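Local coordinates for type VI immunity protein Atu4351 (Agrobacterium fabrum, PDB 6ITW), which probably protects its bacterium from a toxic effector of its own type VI secretion system, as the immunity protein of an effector-immunity pair, at residues N34-P37 with E38-D42; R189-A193 with L194-T198; Y209-K213 with P214-A218; S128-N131 with L132-V136. One frame throughout, in Å; residues are numbered along the deposited sequence.

Interaction 1: N34-P37 with E38-D42; sequences NRIP and ETYLD
Ile36 and Tyr40 meet at a slant: CG2 of Ile36 lies 3.8 Å from CD2 of Tyr40, a contact neither flat on the ring nor at its rim. The same methyl serves a second neighbour, Leu41, whose side chain runs at about a right angle to that of Ile36, with Ile36 CG2 4.1 Å from Leu41 CG. Ile36 holds CG2 anti to its backbone N, pointing it at the first turn of the helix, while Tyr40 sends its ring out with CG anti to N (chi1 176°). Leu41 also brings CD1 to 3.5 Å from Ile36 O. Backbone bonds accompany these contacts. Pro37 O accepts from Leu41 N at 3.2 Å, and a weak bond comes to it from Tyr40 N, bent to 123°. Outside the segments, Ile36 and Tyr40 both rest on Leu87 of strand 84-90, so these two side chains face the sheet. Pro37 stands at the N-cap, with helical phi/psi values starting at Glu38: this is the N-terminal start of helix 38-47, in the GAD-like domain, a loop residue and the first helical turn sharing one hydrophobic patch.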
loop_
_atom_site.group_PDB
_atom_site.type_symbol
_atom_site.label_atom_id
_atom_site.label_comp_id
_atom_site.label_asym_id
_atom_site.label_seq_id
_atom_site.Cartn_x
_atom_site.Cartn_y
_atom_site.Cartn_z
ATOM N N ASN A 34 3.587 16.307 12.157
ATOM C CA ASN A 34 2.159 16.408 12.467
ATOM C C ASN A 34 1.259 15.920 11.336
ATOM O O ASN A 34 0.036 16.060 11.420
ATOM C CB ASN A 34 1.757 17.833 12.852
ATOM C CG ASN A 34 2.411 18.287 14.124
ATOM O OD1 ASN A 34 3.109 19.301 14.141
ATOM N ND2 ASN A 34 2.202 17.531 15.205
ATOM N N ARG A 35 1.821 15.340 10.281
ATOM C CA ARG A 35 1.005 14.713 9.259
ATOM C C ARG A 35 1.114 13.195 9.252
ATOM O O ARG A 35 0.165 12.528 8.826
ATOM C CB ARG A 35 1.359 15.296 7.883
ATOM C CG ARG A 35 0.672 16.643 7.673
ATOM C CD ARG A 35 1.445 17.600 6.810
ATOM N NE ARG A 35 1.846 17.011 5.542
ATOM C CZ ARG A 35 2.350 17.715 4.535
ATOM N NH1 ARG A 35 2.496 19.030 4.662
ATOM N NH2 ARG A 35 2.703 17.111 3.407
ATOM N N ILE A 36 2.217 12.637 9.746
ATOM C CA ILE A 36 2.391 11.199 9.942
ATOM C C ILE A 36 2.864 11.036 11.380
ATOM O O ILE A 36 3.715 11.822 11.822
ATOM C CB ILE A 36 3.402 10.613 8.942
ATOM C CG1 ILE A 36 2.963 10.885 7.491
ATOM C CG2 ILE A 36 3.620 9.124 9.202
ATOM C CD1 ILE A 36 3.978 10.422 6.441
ATOM N N PRO A 37 2.355 10.065 12.146
ATOM C CA PRO A 37 2.753 9.950 13.567
ATOM C C PRO A 37 4.269 9.871 13.737
ATOM O O PRO A 37 4.967 9.213 12.960
ATOM C CB PRO A 37 2.074 8.653 14.023
ATOM C CG PRO A 37 0.886 8.488 13.081
ATOM C CD PRO A 37 1.324 9.077 11.758
ATOM N N GLU A 38 4.778 10.542 14.780
ATOM C CA GLU A 38 6.231 10.636 14.958
ATOM C C GLU A 38 6.873 9.296 15.282
ATOM O O GLU A 38 8.032 9.075 14.910
ATOM C CB GLU A 38 6.598 11.640 16.059
ATOM C CG GLU A 38 7.465 12.781 15.531
ATOM C CD GLU A 38 8.869 12.339 15.083
ATOM O OE1 GLU A 38 9.550 11.606 15.838
ATOM O OE2 GLU A 38 9.301 12.742 13.976
ATOM N N THR A 39 6.172 8.404 15.994
ATOM C CA THR A 39 6.754 7.093 16.255
ATOM C C THR A 39 7.059 6.364 14.952
ATOM O O THR A 39 8.090 5.700 14.836
ATOM C CB THR A 39 5.830 6.256 17.142
ATOM O OG1 THR A 39 4.548 6.091 16.515
ATOM C CG2 THR A 39 5.670 6.920 18.504
ATOM N N TYR A 40 6.194 6.506 13.942
ATOM C CA TYR A 40 6.492 5.879 12.661
ATOM C C TYR A 40 7.672 6.559 11.983
ATOM O O TYR A 40 8.534 5.885 11.398
ATOM C CB TYR A 40 5.271 5.905 11.733
ATOM C CG TYR A 40 5.606 5.339 10.380
ATOM C CD1 TYR A 40 5.562 3.958 10.145
ATOM C CD2 TYR A 40 6.020 6.169 9.350
ATOM C CE1 TYR A 40 5.916 3.426 8.901
ATOM C CE2 TYR A 40 6.384 5.646 8.106
ATOM C CZ TYR A 40 6.322 4.278 7.889
ATOM O OH TYR A 40 6.669 3.772 6.653
ATOM N N LEU A 41 7.710 7.897 12.009
ATOM C CA LEU A 41 8.781 8.605 11.311
ATOM C C LEU A 41 10.130 8.327 11.966
ATOM O O LEU A 41 11.148 8.183 11.276
ATOM C CB LEU A 41 8.490 10.102 11.272
ATOM C CG LEU A 41 7.325 10.542 10.384
ATOM C CD1 LEU A 41 7.031 12.043 10.589
ATOM C CD2 LEU A 41 7.613 10.225 8.904
ATOM N N ASP A 42 10.152 8.215 13.292
ATOM C CA ASP A 42 11.400 7.896 13.966
ATOM C C ASP A 42 11.864 6.478 13.639
ATOM O O ASP A 42 13.061 6.244 13.430
ATOM C CB ASP A 42 11.253 8.095 15.476
ATOM C CG ASP A 42 12.609 8.153 16.175
ATOM O OD1 ASP A 42 13.491 8.900 15.677
ATOM O OD2 ASP A 42 12.803 7.446 17.195
#

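Interaction 2: R189-A193 with L194-T198; sequences RPVDA and LSAMT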
loop_
_atom_site.group_PDB
_atom_site.type_symbol
_atom_site.label_atom_id
_atom_site.label_comp_id
_atom_site.label_asym_id
_atom_site.label_seq_id
_atom_site.Cartn_x
_atom_site.Cartn_y
_atom_site.Cartn_z
ATOM N N ARG A 189 5.297 -10.078 -14.298
ATOM C CA ARG A 189 6.681 -9.680 -14.524
ATOM C C ARG A 189 7.114 -8.677 -13.462
ATOM O O ARG A 189 6.290 -7.900 -12.970
ATOM C CB ARG A 189 6.882 -9.025 -15.897
ATOM C CG ARG A 189 6.392 -9.802 -17.058
ATOM C CD ARG A 189 7.331 -10.935 -17.403
ATOM N NE ARG A 189 7.062 -11.352 -18.770
ATOM C CZ ARG A 189 6.126 -12.239 -19.087
ATOM N NH1 ARG A 189 5.410 -12.794 -18.117
ATOM N NH2 ARG A 189 5.917 -12.572 -20.360
ATOM N N PRO A 190 8.402 -8.653 -13.114
ATOM C CA PRO A 190 8.913 -7.588 -12.228
ATOM C C PRO A 190 9.105 -6.297 -13.017
ATOM O O PRO A 190 9.677 -6.308 -14.109
ATOM C CB PRO A 190 10.254 -8.146 -11.730
ATOM C CG PRO A 190 10.704 -9.107 -12.839
ATOM C CD PRO A 190 9.449 -9.608 -13.531
ATOM N N VAL A 191 8.583 -5.184 -12.485
ATOM C CA VAL A 191 8.605 -3.900 -13.182
ATOM C C VAL A 191 8.865 -2.771 -12.183
ATOM O O VAL A 191 8.697 -2.923 -10.972
ATOM C CB VAL A 191 7.284 -3.586 -13.944
ATOM C CG1 VAL A 191 6.996 -4.601 -15.017
ATOM C CG2 VAL A 191 6.125 -3.516 -12.963
ATOM N N ASP A 192 9.260 -1.620 -12.721
ATOM C CA ASP A 192 9.358 -0.395 -11.947
ATOM C C ASP A 192 8.002 -0.036 -11.338
ATOM O O ASP A 192 7.008 0.104 -12.056
ATOM C CB ASP A 192 9.850 0.727 -12.852
ATOM C CG ASP A 192 9.940 2.042 -12.137
ATOM O OD1 ASP A 192 10.743 2.138 -11.188
ATOM O OD2 ASP A 192 9.218 2.983 -12.516
ATOM N N ALA A 193 7.964 0.130 -10.012
ATOM C CA ALA A 193 6.680 0.332 -9.335
ATOM C C ALA A 193 6.056 1.678 -9.696
ATOM O O ALA A 193 4.861 1.750 -10.012
ATOM C CB ALA A 193 6.854 0.215 -7.820
ATOM N N LEU A 194 6.846 2.761 -9.660
ATOM C CA LEU A 194 6.278 4.086 -9.913
ATOM C C LEU A 194 5.687 4.182 -11.321
ATOM O O LEU A 194 4.596 4.734 -11.504
ATOM C CB LEU A 194 7.334 5.176 -9.705
ATOM C CG LEU A 194 6.819 6.614 -9.902
ATOM C CD1 LEU A 194 5.692 6.935 -8.899
ATOM C CD2 LEU A 194 7.954 7.636 -9.787
ATOM N N SER A 195 6.401 3.663 -12.326
ATOM C CA SER A 195 5.899 3.671 -13.700
ATOM C C SER A 195 4.627 2.850 -13.826
ATOM O O SER A 195 3.622 3.328 -14.366
ATOM C CB SER A 195 6.947 3.104 -14.662
ATOM O OG SER A 195 8.052 3.972 -14.748
ATOM N N ALA A 196 4.682 1.581 -13.389
ATOM C CA ALA A 196 3.524 0.696 -13.479
ATOM C C ALA A 196 2.330 1.280 -12.728
ATOM O O ALA A 196 1.209 1.298 -13.248
ATOM C CB ALA A 196 3.887 -0.689 -12.938
HETATM N N MSE A 197 2.557 1.792 -11.516
HETATM C CA MSE A 197 1.465 2.369 -10.731
HETATM C C MSE A 197 0.925 3.620 -11.397
HETATM O O MSE A 197 -0.263 3.915 -11.292
HETATM C CB MSE A 197 1.911 2.704 -9.308
HETATM C CG MSE A 197 2.323 1.496 -8.452
HETATM SE SE MSE A 197 3.124 2.190 -6.827
HETATM C CE MSE A 197 3.065 0.523 -5.786
ATOM N N THR A 198 1.798 4.364 -12.085
ATOM C CA THR A 198 1.328 5.541 -12.805
ATOM C C THR A 198 0.342 5.150 -13.903
ATOM O O THR A 198 -0.656 5.844 -14.126
ATOM C CB THR A 198 2.512 6.323 -13.367
ATOM O OG1 THR A 198 3.330 6.783 -12.281
ATOM C CG2 THR A 198 2.040 7.531 -14.175
HETATM O O HOH W 1 9.384 2.648 -8.383
#
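The carboxylate of Asp192 is the flat group here, and Ser195 takes its OD2 twice. Ser195 N comes from above the carboxylate plane, 42° out of it, at 2.9 Å from Asp192 OD2. Ser195 OG, 2.7 Å from the same OD2, approaches closer to the plane, on the anti side. The other oxygen, OD1, accepts from a water that in turn accepts from Leu194 N, the water oxygen being 2.8 Å from that nitrogen; two N-H groups at the start of the helix are thus satisfied, one directly and one through water. Asp192 reaches them because CG stands anti to its backbone N (chi1 178°), while OG and N of Ser195 lie on the same side of that residue, which lets both reach Asp192 OD2. The helix start would probably favour the negative charge. Behind this cap, Asp192 O accepts from Ala196 N at 3.1 Å and Ala193 O from Met197 N at 2.8 Å. Val191 CG2 packs against Ala196 CB at 3.6 Å, closing the corner where strand and helix axes stand at 93°. The residue at 197 is selenomethionine; it and Ala193 turn to Phe89 of strand 84-90, while Val191 bonds through its backbone to Ile170 of the partner strand. Asp192 with Ser195 is a classic side-chain N-cap, at the junction of strand 188-192 and helix 193-200.

Interaction 3: Y209-K213 with P214-A218; sequences YDTTK and PSTPA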
loop_
_atom_site.group_PDB
_atom_site.type_symbol
_atom_site.label_atom_id
_atom_site.label_comp_id
_atom_site.label_asym_id
_atom_site.label_seq_id
_atom_site.Cartn_x
_atom_site.Cartn_y
_atom_site.Cartn_z
ATOM N N TYR A 209 -14.396 0.335 -0.535
ATOM C CA TYR A 209 -15.116 -0.734 0.140
ATOM C C TYR A 209 -15.097 -0.530 1.646
ATOM O O TYR A 209 -14.134 0.000 2.213
ATOM C CB TYR A 209 -14.519 -2.103 -0.167
ATOM C CG TYR A 209 -14.871 -2.631 -1.520
ATOM C CD1 TYR A 209 -14.208 -2.184 -2.660
ATOM C CD2 TYR A 209 -15.857 -3.594 -1.664
ATOM C CE1 TYR A 209 -14.530 -2.687 -3.911
ATOM C CE2 TYR A 209 -16.186 -4.103 -2.914
ATOM C CZ TYR A 209 -15.524 -3.644 -4.033
ATOM O OH TYR A 209 -15.857 -4.146 -5.269
ATOM N N ASP A 210 -16.157 -0.999 2.285
ATOM C CA ASP A 210 -16.321 -0.921 3.732
ATOM C C ASP A 210 -15.979 -2.297 4.301
ATOM O O ASP A 210 -16.786 -3.225 4.230
ATOM C CB ASP A 210 -17.746 -0.483 4.059
ATOM C CG ASP A 210 -18.005 -0.331 5.551
ATOM O OD1 ASP A 210 -17.323 -0.993 6.360
ATOM O OD2 ASP A 210 -18.919 0.451 5.909
ATOM N N THR A 211 -14.777 -2.433 4.865
ATOM C CA THR A 211 -14.364 -3.678 5.507
ATOM C C THR A 211 -14.700 -3.709 6.999
ATOM O O THR A 211 -14.148 -4.541 7.733
ATOM C CB THR A 211 -12.866 -3.927 5.289
ATOM O OG1 THR A 211 -12.110 -2.789 5.724
ATOM C CG2 THR A 211 -12.589 -4.169 3.821
ATOM N N THR A 212 -15.593 -2.818 7.451
ATOM C CA THR A 212 -16.082 -2.801 8.828
ATOM C C THR A 212 -17.198 -3.816 9.031
ATOM O O THR A 212 -17.221 -4.524 10.042
ATOM C CB THR A 212 -16.579 -1.393 9.190
ATOM O OG1 THR A 212 -15.494 -0.608 9.701
ATOM C CG2 THR A 212 -17.742 -1.435 10.186
ATOM N N LYS A 213 -18.134 -3.890 8.080
ATOM C CA LYS A 213 -19.208 -4.875 8.059
ATOM C C LYS A 213 -18.684 -6.209 7.528
ATOM O O LYS A 213 -17.730 -6.238 6.744
ATOM C CB LYS A 213 -20.356 -4.385 7.174
ATOM C CG LYS A 213 -20.996 -3.077 7.628
ATOM C CD LYS A 213 -22.310 -3.351 8.354
ATOM C CE LYS A 213 -22.538 -2.390 9.520
ATOM N NZ LYS A 213 -22.843 -3.104 10.797
ATOM N N PRO A 214 -19.290 -7.330 7.936
ATOM C CA PRO A 214 -18.928 -8.618 7.312
ATOM C C PRO A 214 -19.328 -8.702 5.849
ATOM O O PRO A 214 -18.709 -9.458 5.088
ATOM C CB PRO A 214 -19.683 -9.645 8.167
ATOM C CG PRO A 214 -20.862 -8.883 8.691
ATOM C CD PRO A 214 -20.350 -7.487 8.949
ATOM N N SER A 215 -20.348 -7.945 5.435
ATOM C CA SER A 215 -20.769 -7.912 4.037
ATOM C C SER A 215 -19.679 -7.393 3.097
ATOM O O SER A 215 -19.684 -7.749 1.913
ATOM C CB SER A 215 -22.034 -7.050 3.915
ATOM O OG SER A 215 -22.123 -6.434 2.641
ATOM N N THR A 216 -18.748 -6.580 3.603
ATOM C CA THR A 216 -17.713 -5.928 2.807
ATOM C C THR A 216 -18.283 -5.266 1.548
ATOM O O THR A 216 -17.827 -5.531 0.433
ATOM C CB THR A 216 -16.605 -6.912 2.440
ATOM O OG1 THR A 216 -16.302 -7.721 3.581
ATOM C CG2 THR A 216 -15.337 -6.170 2.027
ATOM N N PRO A 217 -19.270 -4.382 1.700
ATOM C CA PRO A 217 -19.999 -3.886 0.529
ATOM C C PRO A 217 -19.269 -2.751 -0.172
ATOM O O PRO A 217 -18.536 -1.964 0.437
ATOM C CB PRO A 217 -21.316 -3.396 1.135
ATOM C CG PRO A 217 -20.890 -2.867 2.494
ATOM C CD PRO A 217 -19.753 -3.764 2.952
ATOM N N ALA A 218 -19.487 -2.676 -1.479
ATOM C CA ALA A 218 -18.995 -1.543 -2.244
ATOM C C ALA A 218 -19.791 -0.303 -1.862
ATOM O O ALA A 218 -21.023 -0.338 -1.811
ATOM C CB ALA A 218 -19.098 -1.829 -3.744
#
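Tyr209 leans across to Thr216 and Ala218, and its atoms meet them in order. CB is 4.1 Å from Pro217 O, a loose approach. At CD2 the ring edge meets Thr216 O, in plane, at 3.5 Å. One bond further, CE2 lies 3.8 Å from Ala218 CB, and CZ is nearly as close to that methyl. Ala218 CA sits over one face, 4.2 Å from the ring centroid and 27° off the normal, a CH-pi contact. The torsion chi1 of -77° sets CG beside the backbone N, bringing the ring alongside Thr216 and Ala218. Tyr209 and Ala218 form an antiparallel non-hydrogen-bonded pair; next to them Asp210 N donates to Pro217 O at 3.2 Å. Thr216 CA approaches Asp210 O in a CA-H...O contact. Farther along the loop, Thr212 N donates to Asp210 OD1 at 2.7 Å, an Asx turn, and a type I turn from Lys213 to Thr216 reverses the chain. Tyr209 also touches Arg113 and Thr115 of strand 113-116, tying the loop base to the sheet. With one good backbone bond across the segments, two prolines without N-H groups and a weak bond closing the turn, the connection relies on apolar and CH contacts as well as on classical hydrogen bonds.

Interaction 4: S128-N131 with L132-V136; sequences SDIN and LGIAV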
loop_
_atom_site.group_PDB
_atom_site.type_symbol
_atom_site.label_atom_id
_atom_site.label_comp_id
_atom_site.label_asym_id
_atom_site.label_seq_id
_atom_site.Cartn_x
_atom_site.Cartn_y
_atom_site.Cartn_z
ATOM N N SER A 128 -3.682 7.072 16.952
ATOM C CA SER A 128 -2.968 7.169 15.678
ATOM C C SER A 128 -1.677 6.356 15.673
ATOM O O SER A 128 -1.497 5.474 14.825
ATOM C CB SER A 128 -2.668 8.636 15.355
ATOM O OG SER A 128 -3.868 9.330 15.081
ATOM N N ASP A 129 -0.756 6.657 16.602
ATOM C CA ASP A 129 0.502 5.916 16.689
ATOM C C ASP A 129 0.270 4.408 16.746
ATOM O O ASP A 129 0.911 3.636 16.018
ATOM C CB ASP A 129 1.292 6.375 17.913
ATOM C CG ASP A 129 1.834 7.757 17.754
ATOM O OD1 ASP A 129 1.096 8.716 18.048
ATOM O OD2 ASP A 129 2.985 7.895 17.290
ATOM N N ILE A 130 -0.656 3.978 17.598
ATOM C CA ILE A 130 -0.981 2.560 17.731
ATOM C C ILE A 130 -1.599 2.018 16.443
ATOM O O ILE A 130 -1.311 0.891 16.029
ATOM C CB ILE A 130 -1.920 2.378 18.939
ATOM C CG1 ILE A 130 -1.168 2.676 20.238
ATOM C CG2 ILE A 130 -2.558 0.996 18.956
ATOM C CD1 ILE A 130 -2.095 2.941 21.431
ATOM N N ASN A 131 -2.465 2.810 15.803
ATOM C CA ASN A 131 -3.139 2.393 14.574
ATOM C C ASN A 131 -2.131 2.102 13.470
ATOM O O ASN A 131 -2.191 1.057 12.813
ATOM C CB ASN A 131 -4.125 3.485 14.123
ATOM C CG ASN A 131 -4.916 3.094 12.863
ATOM O OD1 ASN A 131 -4.526 3.419 11.738
ATOM N ND2 ASN A 131 -6.032 2.408 13.057
ATOM N N LEU A 132 -1.200 3.030 13.239
ATOM C CA LEU A 132 -0.164 2.780 12.248
ATOM C C LEU A 132 0.719 1.619 12.673
ATOM O O LEU A 132 1.162 0.831 11.831
ATOM C CB LEU A 132 0.667 4.039 12.020
ATOM C CG LEU A 132 1.650 3.987 10.849
ATOM C CD1 LEU A 132 1.090 3.198 9.639
ATOM C CD2 LEU A 132 2.013 5.404 10.445
ATOM N N GLY A 133 0.981 1.495 13.980
ATOM C CA GLY A 133 1.795 0.390 14.460
ATOM C C GLY A 133 1.140 -0.955 14.221
ATOM O O GLY A 133 1.806 -1.937 13.880
ATOM N N ILE A 134 -0.178 -1.019 14.381
ATOM C CA ILE A 134 -0.874 -2.261 14.089
ATOM C C ILE A 134 -0.778 -2.580 12.602
ATOM O O ILE A 134 -0.501 -3.724 12.216
ATOM C CB ILE A 134 -2.331 -2.182 14.580
ATOM C CG1 ILE A 134 -2.352 -2.227 16.115
ATOM C CG2 ILE A 134 -3.175 -3.315 13.967
ATOM C CD1 ILE A 134 -3.671 -1.854 16.727
ATOM N N ALA A 135 -0.978 -1.573 11.743
ATOM C CA ALA A 135 -0.917 -1.821 10.308
ATOM C C ALA A 135 0.447 -2.373 9.912
ATOM O O ALA A 135 0.530 -3.292 9.092
ATOM C CB ALA A 135 -1.239 -0.544 9.518
ATOM N N VAL A 136 1.529 -1.843 10.502
ATOM C CA VAL A 136 2.870 -2.275 10.101
ATOM C C VAL A 136 3.140 -3.708 10.568
ATOM O O VAL A 136 3.767 -4.499 9.852
ATOM C CB VAL A 136 3.930 -1.285 10.617
ATOM C CG1 VAL A 136 5.340 -1.801 10.360
ATOM C CG2 VAL A 136 3.741 0.069 9.941
#
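Ile130 and Ile134, one helical turn apart, make the apolar side-chain contact of this segment: CG2 of Ile130 lies 3.8 Å from CD1 of Ile134, and the two chains slant past each other on an exposed side of the helix. Ile134 keeps CG1 beside its backbone N (chi1 -71°), which lays the branch back along the previous turn, CG1 being 3.3 Å from Ile130 O. That carbonyl also accepts from Ile134 N at 2.8 Å. Three further bonds of the same i to i+4 kind surround it: Leu132 N to Ser128 O at 2.9 Å, with an angle of 171° at the hydrogen, Gly133 N to Asp129 O at 3.0 Å, and Ala135 N to Asn131 O at 3.1 Å. Beyond this shell, two polar side chains of the first turn bond to parts of the chain outside this segment: Ser128 OG is bonded to Ala125 O and Lys103 NZ, and Asn131 OD1 to Thr104 OG1. Leu132 packs on Trp98 of strand 94-99, while Ala135 meets Leu96 of that same strand. Val136, further along, touches Tyr40 of helix 38-47. The pattern is that of a regular alpha helix with i to i+4 bonding, laid on the central sheet: helix 128-137 rests on strands 94-99 and 103-108 through Leu132, Asn131 and Ala135, and lies beside helix 38-47.

How the interactions relate
Interactions 1 and 4 belong to one packing unit: their centres are 10 Å apart, and the start of helix 38-47, with Pro37 before it, touches the first two turns of helix 128-137. Thr39 OG1 lies 2.5 Å from Asp129 OD2, a probable hydrogen bond, and Tyr40 CB sits 3.5 Å from Leu132 CD2, so polar and apolar contacts join the two helices. Interaction 2 stands apart, its centre 27 Å from those of interactions 1 and 4, and on the opposite side of the chain's centre from interaction 4. Strand 84-90 lies against both interaction 1, through Leu87, and interaction 2, through Phe89. Interaction 3, at the sheet edge, comes within about 10 Å of interaction 4 between nearest atoms.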